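Local coordinates for major capsid protein (PDB 5J7O) that probably builds the capsid shell of Faustovirus, a large double-stranded DNA virus, from trimers of double jelly-roll subunits, at residues M69-Q74 with Y395-F400; G227-V232 with A283-A288; Q434-Q439 with E591-Y596. All blocks are in the same frame, centred on the assembly; numbering follows the deposited sequence.

Interaction 1: residues M69-Q74 with Y395-F400; sequences MGYEYQ and YINNIF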
loop_
_atom_site.group_PDB
_atom_site.type_symbol
_atom_site.label_atom_id
_atom_site.label_comp_id
_atom_site.label_asym_id
_atom_site.label_seq_id
_atom_site.Cartn_x
_atom_site.Cartn_y
_atom_site.Cartn_z
ATOM N N MET B 69 -20.325 -21.459 24.955
ATOM C CA MET B 69 -19.905 -20.137 25.386
ATOM C C MET B 69 -20.560 -19.086 24.505
ATOM O O MET B 69 -20.997 -19.364 23.385
ATOM C CB MET B 69 -18.375 -19.985 25.357
ATOM C CG MET B 69 -17.731 -20.067 23.973
ATOM S SD MET B 69 -17.785 -18.538 23.006
ATOM C CE MET B 69 -17.286 -17.334 24.232
ATOM N N GLY B 70 -20.613 -17.870 25.032
ATOM C CA GLY B 70 -21.066 -16.718 24.278
ATOM C C GLY B 70 -20.506 -15.470 24.914
ATOM O O GLY B 70 -20.154 -15.461 26.097
ATOM N N TYR B 71 -20.409 -14.411 24.115
ATOM C CA TYR B 71 -19.867 -13.156 24.607
ATOM C C TYR B 71 -20.824 -12.008 24.318
ATOM O O TYR B 71 -21.735 -12.115 23.493
ATOM C CB TYR B 71 -18.471 -12.856 24.021
ATOM C CG TYR B 71 -18.391 -12.699 22.516
ATOM C CD1 TYR B 71 -18.705 -11.492 21.903
ATOM C CD2 TYR B 71 -17.957 -13.746 21.713
ATOM C CE1 TYR B 71 -18.618 -11.342 20.531
ATOM C CE2 TYR B 71 -17.865 -13.605 20.341
ATOM C CZ TYR B 71 -18.196 -12.402 19.756
ATOM O OH TYR B 71 -18.105 -12.257 18.390
ATOM N N GLU B 72 -20.603 -10.908 25.032
ATOM C CA GLU B 72 -21.393 -9.695 24.890
ATOM C C GLU B 72 -20.610 -8.542 25.497
ATOM O O GLU B 72 -19.999 -8.692 26.559
ATOM C CB GLU B 72 -22.760 -9.824 25.571
ATOM C CG GLU B 72 -23.599 -8.559 25.507
ATOM C CD GLU B 72 -24.819 -8.617 26.406
ATOM O OE1 GLU B 72 -25.018 -9.653 27.076
ATOM O OE2 GLU B 72 -25.577 -7.625 26.444
ATOM N N TYR B 73 -20.630 -7.400 24.821
ATOM C CA TYR B 73 -19.913 -6.225 25.287
ATOM C C TYR B 73 -20.768 -5.417 26.254
ATOM O O TYR B 73 -22.000 -5.433 26.196
ATOM C CB TYR B 73 -19.483 -5.351 24.109
ATOM C CG TYR B 73 -18.322 -5.925 23.336
ATOM C CD1 TYR B 73 -17.019 -5.541 23.619
ATOM C CD2 TYR B 73 -18.526 -6.862 22.332
ATOM C CE1 TYR B 73 -15.951 -6.067 22.919
ATOM C CE2 TYR B 73 -17.465 -7.394 21.626
ATOM C CZ TYR B 73 -16.181 -6.994 21.925
ATOM O OH TYR B 73 -15.119 -7.522 21.226
ATOM N N GLN B 74 -20.090 -4.709 27.154
ATOM C CA GLN B 74 -20.734 -3.865 28.149
ATOM C C GLN B 74 -19.880 -2.624 28.341
ATOM O O GLN B 74 -18.666 -2.732 28.533
ATOM C CB GLN B 74 -20.907 -4.610 29.478
ATOM C CG GLN B 74 -21.633 -3.821 30.553
ATOM C CD GLN B 74 -21.772 -4.599 31.848
ATOM O OE1 GLN B 74 -20.792 -5.119 32.381
ATOM N NE2 GLN B 74 -22.997 -4.692 32.354
ATOM N N TYR B 395 -15.406 -0.041 27.123
ATOM C CA TYR B 395 -16.140 -1.178 26.585
ATOM C C TYR B 395 -15.404 -2.459 26.955
ATOM O O TYR B 395 -14.205 -2.589 26.689
ATOM C CB TYR B 395 -16.286 -1.070 25.066
ATOM C CG TYR B 395 -17.251 -0.002 24.596
ATOM C CD1 TYR B 395 -17.078 1.329 24.953
ATOM C CD2 TYR B 395 -18.324 -0.325 23.778
ATOM C CE1 TYR B 395 -17.955 2.305 24.522
ATOM C CE2 TYR B 395 -19.206 0.645 23.339
ATOM C CZ TYR B 395 -19.016 1.958 23.714
ATOM O OH TYR B 395 -19.890 2.928 23.282
ATOM N N ILE B 396 -16.120 -3.398 27.569
ATOM C CA ILE B 396 -15.536 -4.642 28.057
ATOM C C ILE B 396 -16.308 -5.809 27.462
ATOM O O ILE B 396 -17.534 -5.881 27.598
ATOM C CB ILE B 396 -15.555 -4.719 29.595
ATOM C CG1 ILE B 396 -14.946 -3.456 30.206
ATOM C CG2 ILE B 396 -14.812 -5.958 30.074
ATOM C CD1 ILE B 396 -15.179 -3.333 31.693
ATOM N N ASN B 397 -15.592 -6.721 26.811
ATOM C CA ASN B 397 -16.197 -7.955 26.331
ATOM C C ASN B 397 -16.344 -8.927 27.493
ATOM O O ASN B 397 -15.391 -9.163 28.240
ATOM C CB ASN B 397 -15.348 -8.573 25.220
ATOM C CG ASN B 397 -16.059 -9.703 24.503
ATOM O OD1 ASN B 397 -17.260 -9.905 24.677
ATOM N ND2 ASN B 397 -15.321 -10.442 23.684
ATOM N N ASN B 398 -17.542 -9.484 27.651
ATOM C CA ASN B 398 -17.850 -10.393 28.746
ATOM C C ASN B 398 -18.203 -11.763 28.189
ATOM O O ASN B 398 -19.103 -11.884 27.351
ATOM C CB ASN B 398 -18.998 -9.853 29.601
ATOM C CG ASN B 398 -18.558 -8.732 30.516
ATOM O OD1 ASN B 398 -18.244 -8.959 31.685
ATOM N ND2 ASN B 398 -18.522 -7.515 29.989
ATOM N N ILE B 399 -17.503 -12.789 28.664
ATOM C CA ILE B 399 -17.659 -14.154 28.175
ATOM C C ILE B 399 -18.475 -14.951 29.185
ATOM O O ILE B 399 -18.206 -14.901 30.391
ATOM C CB ILE B 399 -16.292 -14.812 27.926
ATOM C CG1 ILE B 399 -15.551 -14.081 26.803
ATOM C CG2 ILE B 399 -16.453 -16.288 27.598
ATOM C CD1 ILE B 399 -14.221 -14.703 26.441
ATOM N N PHE B 400 -19.468 -15.685 28.690
ATOM C CA PHE B 400 -20.328 -16.523 29.512
ATOM C C PHE B 400 -20.126 -17.981 29.126
ATOM O O PHE B 400 -20.042 -18.310 27.938
ATOM C CB PHE B 400 -21.803 -16.136 29.345
ATOM C CG PHE B 400 -22.099 -14.704 29.693
ATOM C CD1 PHE B 400 -21.869 -13.691 28.774
ATOM C CD2 PHE B 400 -22.614 -14.371 30.934
ATOM C CE1 PHE B 400 -22.139 -12.374 29.092
ATOM C CE2 PHE B 400 -22.888 -13.055 31.256
ATOM C CZ PHE B 400 -22.650 -12.055 30.334
HETATM O O HOH W 1 -18.121 -5.140 32.212
#

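Interaction 2: residues G227-V232 with A283-A288; sequences GQEVPV and AQTPKA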
loop_
_atom_site.group_PDB
_atom_site.type_symbol
_atom_site.label_atom_id
_atom_site.label_comp_id
_atom_site.label_asym_id
_atom_site.label_seq_id
_atom_site.Cartn_x
_atom_site.Cartn_y
_atom_site.Cartn_z
ATOM N N GLY B 227 -7.910 7.696 15.671
ATOM C CA GLY B 227 -8.085 9.050 15.182
ATOM C C GLY B 227 -7.060 9.537 14.185
ATOM O O GLY B 227 -6.895 10.750 14.033
ATOM N N GLN B 228 -6.361 8.635 13.504
ATOM C CA GLN B 228 -5.439 9.016 12.441
ATOM C C GLN B 228 -6.189 9.047 11.116
ATOM O O GLN B 228 -6.934 8.115 10.797
ATOM C CB GLN B 228 -4.260 8.045 12.368
ATOM C CG GLN B 228 -3.316 8.282 11.195
ATOM C CD GLN B 228 -2.471 9.533 11.357
ATOM O OE1 GLN B 228 -2.414 10.127 12.435
ATOM N NE2 GLN B 228 -1.805 9.938 10.281
ATOM N N GLU B 229 -5.997 10.121 10.354
ATOM C CA GLU B 229 -6.677 10.254 9.074
ATOM C C GLU B 229 -6.218 9.163 8.112
ATOM O O GLU B 229 -5.094 8.661 8.193
ATOM C CB GLU B 229 -6.423 11.637 8.473
ATOM C CG GLU B 229 -4.965 11.922 8.150
ATOM C CD GLU B 229 -4.725 13.372 7.775
ATOM O OE1 GLU B 229 -5.685 14.170 7.830
ATOM O OE2 GLU B 229 -3.576 13.715 7.429
ATOM N N VAL B 230 -7.107 8.793 7.204
ATOM C CA VAL B 230 -6.875 7.721 6.238
ATOM C C VAL B 230 -6.766 8.348 4.855
ATOM O O VAL B 230 -7.591 9.202 4.510
ATOM C CB VAL B 230 -8.001 6.670 6.270
ATOM C CG1 VAL B 230 -7.745 5.570 5.251
ATOM C CG2 VAL B 230 -8.140 6.087 7.668
ATOM N N PRO B 231 -5.773 7.974 4.047
ATOM C CA PRO B 231 -5.685 8.524 2.690
ATOM C C PRO B 231 -6.912 8.163 1.868
ATOM O O PRO B 231 -7.549 7.128 2.079
ATOM C CB PRO B 231 -4.420 7.871 2.120
ATOM C CG PRO B 231 -3.631 7.447 3.314
ATOM C CD PRO B 231 -4.639 7.086 4.362
ATOM N N VAL B 232 -7.245 9.039 0.923
ATOM C CA VAL B 232 -8.358 8.827 0.006
ATOM C C VAL B 232 -7.829 8.971 -1.413
ATOM O O VAL B 232 -7.273 10.018 -1.770
ATOM C CB VAL B 232 -9.518 9.804 0.260
ATOM C CG1 VAL B 232 -10.618 9.592 -0.765
ATOM C CG2 VAL B 232 -10.062 9.623 1.671
ATOM N N ALA B 283 -8.250 14.423 10.915
ATOM C CA ALA B 283 -7.868 15.089 12.155
ATOM C C ALA B 283 -6.496 15.746 12.066
ATOM O O ALA B 283 -6.235 16.723 12.778
ATOM C CB ALA B 283 -7.901 14.095 13.315
ATOM N N GLN B 284 -5.609 15.237 11.211
ATOM C CA GLN B 284 -4.266 15.795 11.101
ATOM C C GLN B 284 -4.164 16.921 10.083
ATOM O O GLN B 284 -3.177 17.667 10.104
ATOM C CB GLN B 284 -3.258 14.696 10.745
ATOM C CG GLN B 284 -2.874 13.799 11.913
ATOM C CD GLN B 284 -3.982 12.846 12.318
ATOM O OE1 GLN B 284 -4.676 12.286 11.469
ATOM N NE2 GLN B 284 -4.154 12.657 13.620
ATOM N N THR B 285 -5.145 17.065 9.202
ATOM C CA THR B 285 -5.124 18.143 8.218
ATOM C C THR B 285 -5.661 19.427 8.844
ATOM O O THR B 285 -6.750 19.414 9.428
ATOM C CB THR B 285 -5.953 17.765 6.990
ATOM O OG1 THR B 285 -5.308 16.697 6.286
ATOM C CG2 THR B 285 -6.106 18.956 6.058
ATOM N N PRO B 286 -4.933 20.539 8.749
ATOM C CA PRO B 286 -5.383 21.778 9.401
ATOM C C PRO B 286 -6.689 22.282 8.803
ATOM O O PRO B 286 -6.840 22.367 7.583
ATOM C CB PRO B 286 -4.230 22.755 9.141
ATOM C CG PRO B 286 -3.054 21.893 8.794
ATOM C CD PRO B 286 -3.625 20.701 8.095
ATOM N N LYS B 287 -7.634 22.621 9.678
ATOM C CA LYS B 287 -8.951 23.083 9.263
ATOM C C LYS B 287 -9.372 24.266 10.119
ATOM O O LYS B 287 -8.928 24.417 11.260
ATOM C CB LYS B 287 -10.005 21.974 9.376
ATOM C CG LYS B 287 -9.717 20.738 8.546
ATOM C CD LYS B 287 -10.810 19.698 8.726
ATOM C CE LYS B 287 -10.550 18.469 7.872
ATOM N NZ LYS B 287 -11.665 17.486 7.962
ATOM N N ALA B 288 -10.243 25.108 9.552
ATOM C CA ALA B 288 -10.838 26.189 10.332
ATOM C C ALA B 288 -11.575 25.640 11.545
ATOM O O ALA B 288 -11.518 26.222 12.635
ATOM C CB ALA B 288 -11.780 27.015 9.457
#

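Interaction 3: residues Q434-Q439 with E591-Y596; sequences QVLQSQ and EFYIEY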
loop_
_atom_site.group_PDB
_atom_site.type_symbol
_atom_site.label_atom_id
_atom_site.label_comp_id
_atom_site.label_asym_id
_atom_site.label_seq_id
_atom_site.Cartn_x
_atom_site.Cartn_y
_atom_site.Cartn_z
ATOM N N GLN B 434 26.516 2.386 27.814
ATOM C CA GLN B 434 26.052 1.067 28.232
ATOM C C GLN B 434 25.030 1.290 29.339
ATOM O O GLN B 434 25.383 1.747 30.432
ATOM C CB GLN B 434 27.215 0.199 28.711
ATOM C CG GLN B 434 28.426 0.185 27.777
ATOM C CD GLN B 434 29.279 1.437 27.889
ATOM O OE1 GLN B 434 29.579 1.903 28.989
ATOM N NE2 GLN B 434 29.661 1.998 26.747
ATOM N N VAL B 435 23.770 0.975 29.058
ATOM C CA VAL B 435 22.649 1.385 29.896
ATOM C C VAL B 435 22.097 0.155 30.604
ATOM O O VAL B 435 21.500 -0.723 29.971
ATOM C CB VAL B 435 21.562 2.087 29.073
ATOM C CG1 VAL B 435 20.468 2.622 29.982
ATOM C CG2 VAL B 435 22.176 3.204 28.242
ATOM N N LEU B 436 22.289 0.096 31.921
ATOM C CA LEU B 436 21.683 -0.961 32.718
ATOM C C LEU B 436 20.166 -0.831 32.689
ATOM O O LEU B 436 19.620 0.263 32.858
ATOM C CB LEU B 436 22.188 -0.902 34.160
ATOM C CG LEU B 436 21.534 -1.887 35.133
ATOM C CD1 LEU B 436 21.946 -3.319 34.826
ATOM C CD2 LEU B 436 21.855 -1.528 36.576
ATOM N N GLN B 437 19.487 -1.953 32.470
ATOM C CA GLN B 437 18.030 -1.988 32.361
ATOM C C GLN B 437 17.472 -2.435 33.709
ATOM O O GLN B 437 17.263 -3.623 33.956
ATOM C CB GLN B 437 17.600 -2.909 31.226
ATOM C CG GLN B 437 18.213 -2.544 29.883
ATOM C CD GLN B 437 17.724 -1.205 29.371
ATOM O OE1 GLN B 437 16.528 -0.923 29.396
ATOM N NE2 GLN B 437 18.649 -0.369 28.915
ATOM N N SER B 438 17.227 -1.461 34.590
ATOM C CA SER B 438 16.774 -1.765 35.943
ATOM C C SER B 438 15.324 -2.225 35.990
ATOM O O SER B 438 14.924 -2.868 36.967
ATOM C CB SER B 438 16.954 -0.542 36.844
ATOM O OG SER B 438 18.313 -0.143 36.903
ATOM N N GLN B 439 14.530 -1.916 34.964
ATOM C CA GLN B 439 13.121 -2.293 34.974
ATOM C C GLN B 439 12.921 -3.796 34.837
ATOM O O GLN B 439 11.844 -4.296 35.174
ATOM C CB GLN B 439 12.374 -1.562 33.853
ATOM C CG GLN B 439 12.596 -2.130 32.452
ATOM C CD GLN B 439 13.974 -1.830 31.886
ATOM O OE1 GLN B 439 14.849 -1.311 32.579
ATOM N NE2 GLN B 439 14.170 -2.150 30.612
ATOM N N GLU B 591 21.055 -8.207 35.772
ATOM C CA GLU B 591 22.240 -7.431 35.402
ATOM C C GLU B 591 22.294 -7.363 33.873
ATOM O O GLU B 591 23.106 -8.027 33.225
ATOM C CB GLU B 591 23.516 -8.036 35.988
ATOM C CG GLU B 591 24.710 -7.097 35.929
ATOM C CD GLU B 591 26.034 -7.813 36.107
ATOM O OE1 GLU B 591 27.075 -7.127 36.179
ATOM O OE2 GLU B 591 26.034 -9.061 36.168
ATOM N N PHE B 592 21.423 -6.535 33.303
ATOM C CA PHE B 592 21.144 -6.518 31.873
ATOM C C PHE B 592 21.575 -5.182 31.287
ATOM O O PHE B 592 21.237 -4.125 31.832
ATOM C CB PHE B 592 19.651 -6.757 31.630
ATOM C CG PHE B 592 19.303 -7.108 30.216
ATOM C CD1 PHE B 592 19.103 -6.117 29.269
ATOM C CD2 PHE B 592 19.148 -8.429 29.839
ATOM C CE1 PHE B 592 18.772 -6.441 27.968
ATOM C CE2 PHE B 592 18.816 -8.761 28.541
ATOM C CZ PHE B 592 18.625 -7.765 27.606
ATOM N N TYR B 593 22.305 -5.224 30.172
ATOM C CA TYR B 593 22.849 -4.019 29.558
ATOM C C TYR B 593 22.519 -3.978 28.075
ATOM O O TYR B 593 22.690 -4.974 27.366
ATOM C CB TYR B 593 24.366 -3.934 29.751
ATOM C CG TYR B 593 24.778 -3.583 31.160
ATOM C CD1 TYR B 593 24.904 -4.567 32.129
ATOM C CD2 TYR B 593 25.040 -2.268 31.520
ATOM C CE1 TYR B 593 25.279 -4.252 33.420
ATOM C CE2 TYR B 593 25.416 -1.943 32.807
ATOM C CZ TYR B 593 25.534 -2.939 33.754
ATOM O OH TYR B 593 25.909 -2.620 35.038
ATOM N N ILE B 594 22.046 -2.821 27.616
ATOM C CA ILE B 594 21.893 -2.520 26.199
ATOM C C ILE B 594 22.911 -1.443 25.856
ATOM O O ILE B 594 22.871 -0.340 26.417
ATOM C CB ILE B 594 20.467 -2.058 25.860
ATOM C CG1 ILE B 594 19.460 -3.178 26.127
ATOM C CG2 ILE B 594 20.386 -1.596 24.412
ATOM C CD1 ILE B 594 18.023 -2.779 25.865
ATOM N N GLU B 595 23.828 -1.762 24.949
ATOM C CA GLU B 595 24.909 -0.863 24.570
ATOM C C GLU B 595 24.657 -0.334 23.167
ATOM O O GLU B 595 24.302 -1.099 22.265
ATOM C CB GLU B 595 26.258 -1.578 24.636
ATOM C CG GLU B 595 26.508 -2.277 25.960
ATOM C CD GLU B 595 27.830 -3.011 25.990
ATOM O OE1 GLU B 595 28.078 -3.750 26.965
ATOM O OE2 GLU B 595 28.624 -2.848 25.039
ATOM N N TYR B 596 24.843 0.971 22.986
ATOM C CA TYR B 596 24.588 1.622 21.711
ATOM C C TYR B 596 25.771 2.501 21.331
ATOM O O TYR B 596 26.553 2.935 22.180
ATOM C CB TYR B 596 23.314 2.479 21.761
ATOM C CG TYR B 596 23.481 3.767 22.541
ATOM C CD1 TYR B 596 23.885 4.941 21.910
ATOM C CD2 TYR B 596 23.240 3.810 23.907
ATOM C CE1 TYR B 596 24.049 6.113 22.618
ATOM C CE2 TYR B 596 23.396 4.981 24.623
ATOM C CZ TYR B 596 23.800 6.129 23.973
ATOM O OH TYR B 596 23.959 7.298 24.681
#

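Interaction 1: residues M69-Q74 with Y395-F400
Tyr73 and Asn397, like Tyr71 and Ile399, face each other across two antiparallel strands of a sheet in this double jelly-roll capsid protein; strand 389-401 has strand 99-109 on its other side. The short strand axes run at 156° and come within 4.4 Å. Three hydrogen-bonded pairs, Gly70 with Phe400, Glu72 with Asn398 and Gln74 with Ile396, give two backbone bonds each. The straightest runs from Phe400 N to Gly70 O (2.7 Å). At the non-hydrogen-bonded pairs between them, CA-H groups point at carbonyls, as from Tyr71 CA to Asn398 O (3.1 Å).

On the face of Tyr71, Tyr73, Asn397 and Ile399, the Asn397 amide stacks on the Tyr73 ring, its plane 12° from the ring's, and CB makes a CH-pi contact over the face near the rim, 3.8 Å from the ring centroid. With CG anti to the backbone N (chi1 -169°), Asn397 CG lies beside the Tyr73 ring, while OD1 lies 3.3 Å from Tyr71 CB. Asp102 holds both groups, accepting from Asn397 ND2 at OD1 and bonding Tyr73 OH at OD2. The tyrosines also face the second subunit: Tyr71 OH bonds Cys572 O there and Tyr73 OH bonds Tyr553 OH. Farther along, Met69 CE touches Ile399 CG2 at 3.6 Å.

The other face carries Glu72, Gln74, Ile396, Asn398 and Phe400; the Phe400 ring turns an edge to the backbone Gly70 O. Asn398 OD1 takes Gly97 N, and a water donates to Gln74 OE1 (2.7 Å) and accepts from Asn398 ND2 (3.3 Å).

Interaction 2: residues G227-V232 with A283-A288
Two irregular loops, one following helix 216-225 and the other following strand 273-280, meet where Glu229 lies against Gln284 and Thr285. The Gln284 amide reaches back to the opposing backbone with both of its ends: OE1 accepts Glu229 N at 2.8 Å in a nearly straight bond (164°), and NE2 makes a weak bond of 3.4 Å to Gly227 O. NE2 has a second acceptor in Cys178 O. A bend at chi2 (73°) turns CD of Gln284 toward that backbone. Gln228 crosses Gln284 at about a right angle, the two amide planes only 22° apart, with Gln228 OE1 3.1 Å from Gln284 CD; this oxygen takes Tyr180 N.

In this double jelly-roll subunit the two loops flank the paired ends of strands 232-240 and 273-280, where Val232 bonds Val279 through the backbone, and are buried here against the third subunit. The Glu229 carboxylate stands almost perpendicular to the Gln284 amide, and its OE1 accepts Thr285 OG1 at 3.0 Å on the syn side as well as Gly282 N. Glu229 OE2 forms a salt bridge with Arg274 of the third subunit, whose NE also bonds Thr285 OG1. Gln284 CB lies 3.5 Å from Glu229 OE2, beside the carboxylate.

Interaction 3: residues Q434-Q439 with E591-Y596
The Tyr593 ring carries Leu436 CD1 over one face, offset toward the rim, in a CH-pi contact 4.0 Å from the ring centroid; Gln434 C lies at its edge, and Leu436 CB is 3.7 Å from Tyr593 CE2. The other two rings are met at their edges: Gln437 CG approaches Phe592 CD1 at 3.7 Å, and Val435 CG2 lies 4.2 Å from Tyr596 CE2. All belong to an antiparallel pair in a four-stranded sheet of the double jelly-roll protein, with strand 432-436 outermost and strand 592-597 next to strand 526-531. Leu436 CG is anti to the backbone N (chi1 175°), and the CD1 methyl beyond it also lies 3.2 Å from Phe592 O.

Beside Tyr593, Gln434 CG packs on Glu595 CG (3.6 Å), while the Glu595 carboxylate turns to a salt bridge with Arg528. On the sheet's other side sit Val435 and Ile594, joined by two backbone bonds; Phe592 O takes Gln437 N just past the strand end.

The Gln437 side chain crosses that of Ile594 at about a right angle, and its CD lies 3.9 Å from Ile594 CD1. Its amide is gripped at both ends. OE1 accepts Gln439 NE2 on a lone pair and bonds Ser611 OG, and NE2 donates to Val435 O (3.1 Å), which Ile594 N reaches from the opposite face of the carbonyl plane.

From the N terminus, strand 69-76 follows the first helices and opens the longest of the three loops, which closes only when strand 389-401 pairs with it in interaction 1. Interaction 2 falls wholly within that loop, linking the segment after helix 216-225 to the loop that follows strand 273-280; its centre lies about 33 Å from that of interaction 1. The chain then runs on to strand 432-436, which interaction 3 joins as the outermost strand of a four-stranded sheet to strand 592-597, closing a loop at 591-596, in series with the others. Interactions 1 and 2 both reach neighbouring subunits, whereas no other chain of the trimer touches interaction 3, whose centre is about 41 Å from that of interaction 1.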